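Local coordinates for protein nicotinamide-nucleotide adenylyltransferase NadR family / Ribosylnicotinamide kinase (Lactococcus lactis subsp. cremoris, PDB 6GYE) that binds nicotinamide riboside and probably combines ribosylnicotinamide kinase and nicotinamide-nucleotide adenylyltransferase activities in one chain, leading toward NAD+, at residues 95-98 / 99-102; 129-132 / 133-137. All coordinates share one frame; numbering follows the deposited sequence.

Interaction 1: 95-98 / 99-102; sequences NGWD and EWAN
Trp-97 and Trp-100, one helical turn apart near the start of helix 95-110, form a T-shaped pair. The edge of Trp-97 is directed at a face of Trp-100: the six-membered rings have centroids 5.5 Å apart and planes at 82°. The benzo edge of Trp-97 does the touching, its CE3 lying 4.0 Å from CE3 of Trp-100, while CZ3 stands over that face near the rim. The two side chains run side by side, yet their first torsions differ. CG of Trp-97 is anti to its carbonyl carbon (chi1 -79°), whereas CG of Trp-100 is anti to the backbone N (chi1 179°), a difference consistent with the near-perpendicular ring planes.

Backbone hydrogen bonds of the i to i+4 kind hold the helical turn. Trp-100 N donates to Gly-96 O at 2.7 Å, Ala-101 N to Trp-97 O at 3.0 Å, and Asn-102 N to Asp-98 O at 2.9 Å. Ala-101 adds only a methyl, small enough to sit beside Arg-135.

Glu-99 OE2 pairs with Arg-103. Tryptophan suits both places because a broad apolar surface can pack against its neighbour and, at Trp-100, the buried indole N-H still finds an acceptor, Glu-87. The chemistry implies a two-part joint within the five-stranded parallel-sheet part of the fold: both indoles pack against helix 126-133, Trp-97 on Glu-127 and Glu-131 and Trp-100 on Leu-132, while Asp-98 OD1 forms a salt bridge with Arg-135.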
loop_
_atom_site.group_PDB
_atom_site.type_symbol
_atom_site.label_atom_id
_atom_site.label_comp_id
_atom_site.label_asym_id
_atom_site.label_seq_id
_atom_site.Cartn_x
_atom_site.Cartn_y
_atom_site.Cartn_z
ATOM N N ASN A 95 9.362 35.026 -8.571
ATOM C CA ASN A 95 10.654 34.754 -7.940
ATOM C C ASN A 95 10.763 33.324 -7.443
ATOM O O ASN A 95 11.865 32.899 -7.069
ATOM C CB ASN A 95 10.962 35.734 -6.805
ATOM C CG ASN A 95 11.717 36.950 -7.286
ATOM O OD1 ASN A 95 11.134 37.918 -7.774
ATOM N ND2 ASN A 95 13.039 36.905 -7.150
ATOM N N GLY A 96 9.663 32.572 -7.429
ATOM C CA GLY A 96 9.821 31.159 -7.187
ATOM C C GLY A 96 10.410 30.440 -8.379
ATOM O O GLY A 96 11.023 29.385 -8.205
ATOM N N TRP A 97 10.267 31.007 -9.584
ATOM C CA TRP A 97 10.790 30.348 -10.779
ATOM C C TRP A 97 12.310 30.342 -10.774
ATOM O O TRP A 97 12.931 29.361 -11.195
ATOM C CB TRP A 97 10.260 31.008 -12.053
ATOM C CG TRP A 97 8.855 30.619 -12.432
ATOM C CD1 TRP A 97 7.756 31.433 -12.502
ATOM C CD2 TRP A 97 8.408 29.309 -12.805
ATOM N NE1 TRP A 97 6.654 30.705 -12.892
ATOM C CE2 TRP A 97 7.028 29.401 -13.085
ATOM C CE3 TRP A 97 9.042 28.066 -12.926
ATOM C CZ2 TRP A 97 6.274 28.301 -13.478
ATOM C CZ3 TRP A 97 8.294 26.975 -13.316
ATOM C CH2 TRP A 97 6.924 27.098 -13.587
ATOM N N ASP A 98 12.925 31.439 -10.329
ATOM C CA ASP A 98 14.380 31.502 -10.246
ATOM C C ASP A 98 14.891 30.470 -9.253
ATOM O O ASP A 98 15.711 29.609 -9.590
ATOM C CB ASP A 98 14.816 32.900 -9.827
ATOM C CG ASP A 98 14.555 33.929 -10.894
ATOM O OD1 ASP A 98 14.761 33.607 -12.080
ATOM O OD2 ASP A 98 14.157 35.061 -10.543
ATOM N N GLU A 99 14.382 30.533 -8.020
ATOM C CA GLU A 99 14.770 29.582 -6.988
ATOM C C GLU A 99 14.445 28.148 -7.400
ATOM O O GLU A 99 15.235 27.228 -7.155
ATOM C CB GLU A 99 14.074 29.947 -5.678
ATOM C CG GLU A 99 14.259 28.936 -4.555
ATOM C CD GLU A 99 15.603 29.035 -3.875
ATOM O OE1 GLU A 99 16.332 30.017 -4.144
ATOM O OE2 GLU A 99 15.922 28.129 -3.068
ATOM N N TRP A 100 13.287 27.935 -8.027
ATOM C CA TRP A 100 12.941 26.596 -8.492
ATOM C C TRP A 100 14.002 26.064 -9.449
ATOM O O TRP A 100 14.518 24.954 -9.271
ATOM C CB TRP A 100 11.556 26.615 -9.151
ATOM C CG TRP A 100 11.098 25.298 -9.684
ATOM C CD1 TRP A 100 10.430 24.318 -9.005
ATOM C CD2 TRP A 100 11.250 24.826 -11.025
ATOM N NE1 TRP A 100 10.178 23.252 -9.839
ATOM C CE2 TRP A 100 10.676 23.538 -11.083
ATOM C CE3 TRP A 100 11.831 25.360 -12.181
ATOM C CZ2 TRP A 100 10.658 22.784 -12.250
ATOM C CZ3 TRP A 100 11.817 24.607 -13.339
ATOM C CH2 TRP A 100 11.233 23.335 -13.365
ATOM N N ALA A 101 14.372 26.868 -10.448
ATOM C CA ALA A 101 15.388 26.443 -11.406
ATOM C C ALA A 101 16.740 26.231 -10.736
ATOM O O ALA A 101 17.478 25.308 -11.104
ATOM C CB ALA A 101 15.508 27.459 -12.538
ATOM N N ASN A 102 17.090 27.087 -9.767
ATOM C CA ASN A 102 18.341 26.901 -9.034
ATOM C C ASN A 102 18.419 25.503 -8.453
ATOM O O ASN A 102 19.388 24.773 -8.684
ATOM C CB ASN A 102 18.476 27.931 -7.914
ATOM C CG ASN A 102 18.817 29.297 -8.427
ATOM O OD1 ASN A 102 19.358 29.439 -9.523
ATOM N ND2 ASN A 102 18.513 30.320 -7.637
#

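Interaction 2: 129-132 / 133-137; sequences AAEL and KKRFP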
loop_
_atom_site.group_PDB
_atom_site.type_symbol
_atom_site.label_atom_id
_atom_site.label_comp_id
_atom_site.label_asym_id
_atom_site.label_seq_id
_atom_site.Cartn_x
_atom_site.Cartn_y
_atom_site.Cartn_z
ATOM N N ALA A 129 8.040 24.892 -19.755
ATOM C CA ALA A 129 8.991 25.001 -20.850
ATOM C C ALA A 129 9.498 26.427 -20.997
ATOM O O ALA A 129 10.712 26.665 -21.014
ATOM C CB ALA A 129 8.348 24.517 -22.143
ATOM N N ALA A 130 8.584 27.398 -21.045
ATOM C CA ALA A 130 8.998 28.781 -21.280
ATOM C C ALA A 130 9.847 29.310 -20.131
ATOM O O ALA A 130 10.834 30.019 -20.365
ATOM C CB ALA A 130 7.779 29.675 -21.517
ATOM N N GLU A 131 9.464 29.002 -18.887
ATOM C CA GLU A 131 10.223 29.491 -17.739
ATOM C C GLU A 131 11.594 28.831 -17.666
ATOM O O GLU A 131 12.586 29.471 -17.296
ATOM C CB GLU A 131 9.439 29.255 -16.443
ATOM C CG GLU A 131 8.114 30.016 -16.357
ATOM C CD GLU A 131 8.264 31.546 -16.456
ATOM O OE1 GLU A 131 7.250 32.228 -16.731
ATOM O OE2 GLU A 131 9.385 32.070 -16.270
ATOM N N LEU A 132 11.673 27.557 -18.035
ATOM C CA LEU A 132 12.956 26.869 -18.038
ATOM C C LEU A 132 13.887 27.429 -19.113
ATOM O O LEU A 132 15.075 27.663 -18.855
ATOM C CB LEU A 132 12.723 25.377 -18.227
ATOM C CG LEU A 132 13.830 24.436 -17.787
ATOM C CD1 LEU A 132 14.357 24.862 -16.437
ATOM C CD2 LEU A 132 13.227 23.053 -17.687
ATOM N N LYS A 133 13.368 27.647 -20.331
ATOM C CA LYS A 133 14.216 28.107 -21.430
ATOM C C LYS A 133 14.891 29.443 -21.126
ATOM O O LYS A 133 15.965 29.726 -21.668
ATOM C CB LYS A 133 13.413 28.205 -22.733
ATOM C CG LYS A 133 13.426 26.928 -23.564
ATOM C CD LYS A 133 12.172 26.783 -24.422
ATOM C CE LYS A 133 11.995 27.940 -25.366
ATOM N NZ LYS A 133 10.716 27.829 -26.119
ATOM N N LYS A 134 14.262 30.300 -20.316
ATOM C CA LYS A 134 14.880 31.573 -19.944
ATOM C C LYS A 134 15.998 31.437 -18.910
ATOM O O LYS A 134 16.734 32.403 -18.696
ATOM C CB LYS A 134 13.822 32.545 -19.415
ATOM C CG LYS A 134 12.713 32.875 -20.396
ATOM C CD LYS A 134 11.744 33.903 -19.812
ATOM C CE LYS A 134 11.187 33.422 -18.478
ATOM N NZ LYS A 134 10.285 34.418 -17.838
ATOM N N ARG A 135 16.152 30.284 -18.263
ATOM C CA ARG A 135 17.012 30.175 -17.089
ATOM C C ARG A 135 18.100 29.116 -17.244
ATOM O O ARG A 135 18.601 28.605 -16.239
ATOM C CB ARG A 135 16.177 29.896 -15.837
ATOM C CG ARG A 135 15.297 31.070 -15.409
ATOM C CD ARG A 135 14.296 30.629 -14.352
ATOM N NE ARG A 135 13.516 31.739 -13.811
ATOM C CZ ARG A 135 12.445 32.259 -14.406
ATOM N NH1 ARG A 135 12.031 31.789 -15.574
ATOM N NH2 ARG A 135 11.784 33.249 -13.832
ATOM N N PHE A 136 18.486 28.784 -18.471
ATOM C CA PHE A 136 19.628 27.902 -18.668
ATOM C C PHE A 136 20.892 28.573 -18.133
ATOM O O PHE A 136 21.217 29.692 -18.552
ATOM C CB PHE A 136 19.804 27.576 -20.150
ATOM C CG PHE A 136 18.695 26.750 -20.730
ATOM C CD1 PHE A 136 17.923 25.935 -19.923
ATOM C CD2 PHE A 136 18.447 26.769 -22.089
ATOM C CE1 PHE A 136 16.916 25.169 -20.457
ATOM C CE2 PHE A 136 17.445 26.005 -22.631
ATOM C CZ PHE A 136 16.677 25.200 -21.815
ATOM N N PRO A 137 21.631 27.929 -17.235
ATOM C CA PRO A 137 22.853 28.536 -16.705
ATOM C C PRO A 137 24.042 28.342 -17.632
ATOM O O PRO A 137 24.065 27.463 -18.498
ATOM C CB PRO A 137 23.071 27.802 -15.378
ATOM C CG PRO A 137 22.268 26.529 -15.467
ATOM C CD PRO A 137 21.440 26.558 -16.734
#
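Arg-135 reaches back along the last turn of helix 126-133 to Glu-131, where a salt bridge and a backbone carbonyl hold the same guanidinium nitrogen. From CB, 3.9 Å from Glu-131 O, the chain stays extended to NE, with CG and CD passing the same carbonyl oxygen. NE turns to Asp-98 of helix 95-110. At the tip, NH1 donates to Glu-131 O at 2.9 Å, nearly in the guanidinium plane, and to the anti lone pair of Glu-131 OE2 at 2.8 Å. The carboxylate and guanidinium planes are turned 58° apart.

Glu-131 bends at chi2 (-59°), and its OE2 forms a second salt bridge with Lys-134 NZ, 3.0 Å away on the syn side but tilted out of the carboxylate plane. Replacing Arg-135 with an alanine would probably leave Glu-131 with Lys-134 alone in this network and Asp-98 without its salt-bridge partner.

Beyond the helix, Arg-135 N donates to Leu-132 O at 2.9 Å, and Phe-136 CE1 packs 4.1 Å from Leu-132 CG, the apolar pair facing strands 118-123 and 142-147. Arginine suits the exit because its several N-H groups can serve a carbonyl and two acids together. Two cations sharing one carboxylate oxygen would be expected to keep Glu-131 ionised.

Interactions 1 and 2, with centres about 10 Å apart, join helix 95-110 to the end of helix 126-133 beside the five-stranded parallel sheet. Arg-135 of interaction 2 ties the two together: NE forms a salt bridge with Asp-98 OD1 at 2.8 Å, while NH2 packs 3.2 Å from Trp-97 CB and CD lies 3.8 Å from Ala-101 CB. Glu-131 CG also rests 3.5 Å from CE2 of the Trp-97 indole, and Tyr-128 meets that indole edge-to-face. The centres of the two contacts lie about 34 and 37 Å from the centre of the chain, and none of their residues belongs to the nicotinamide riboside pocket, which includes Tyr-240 and Asp-291.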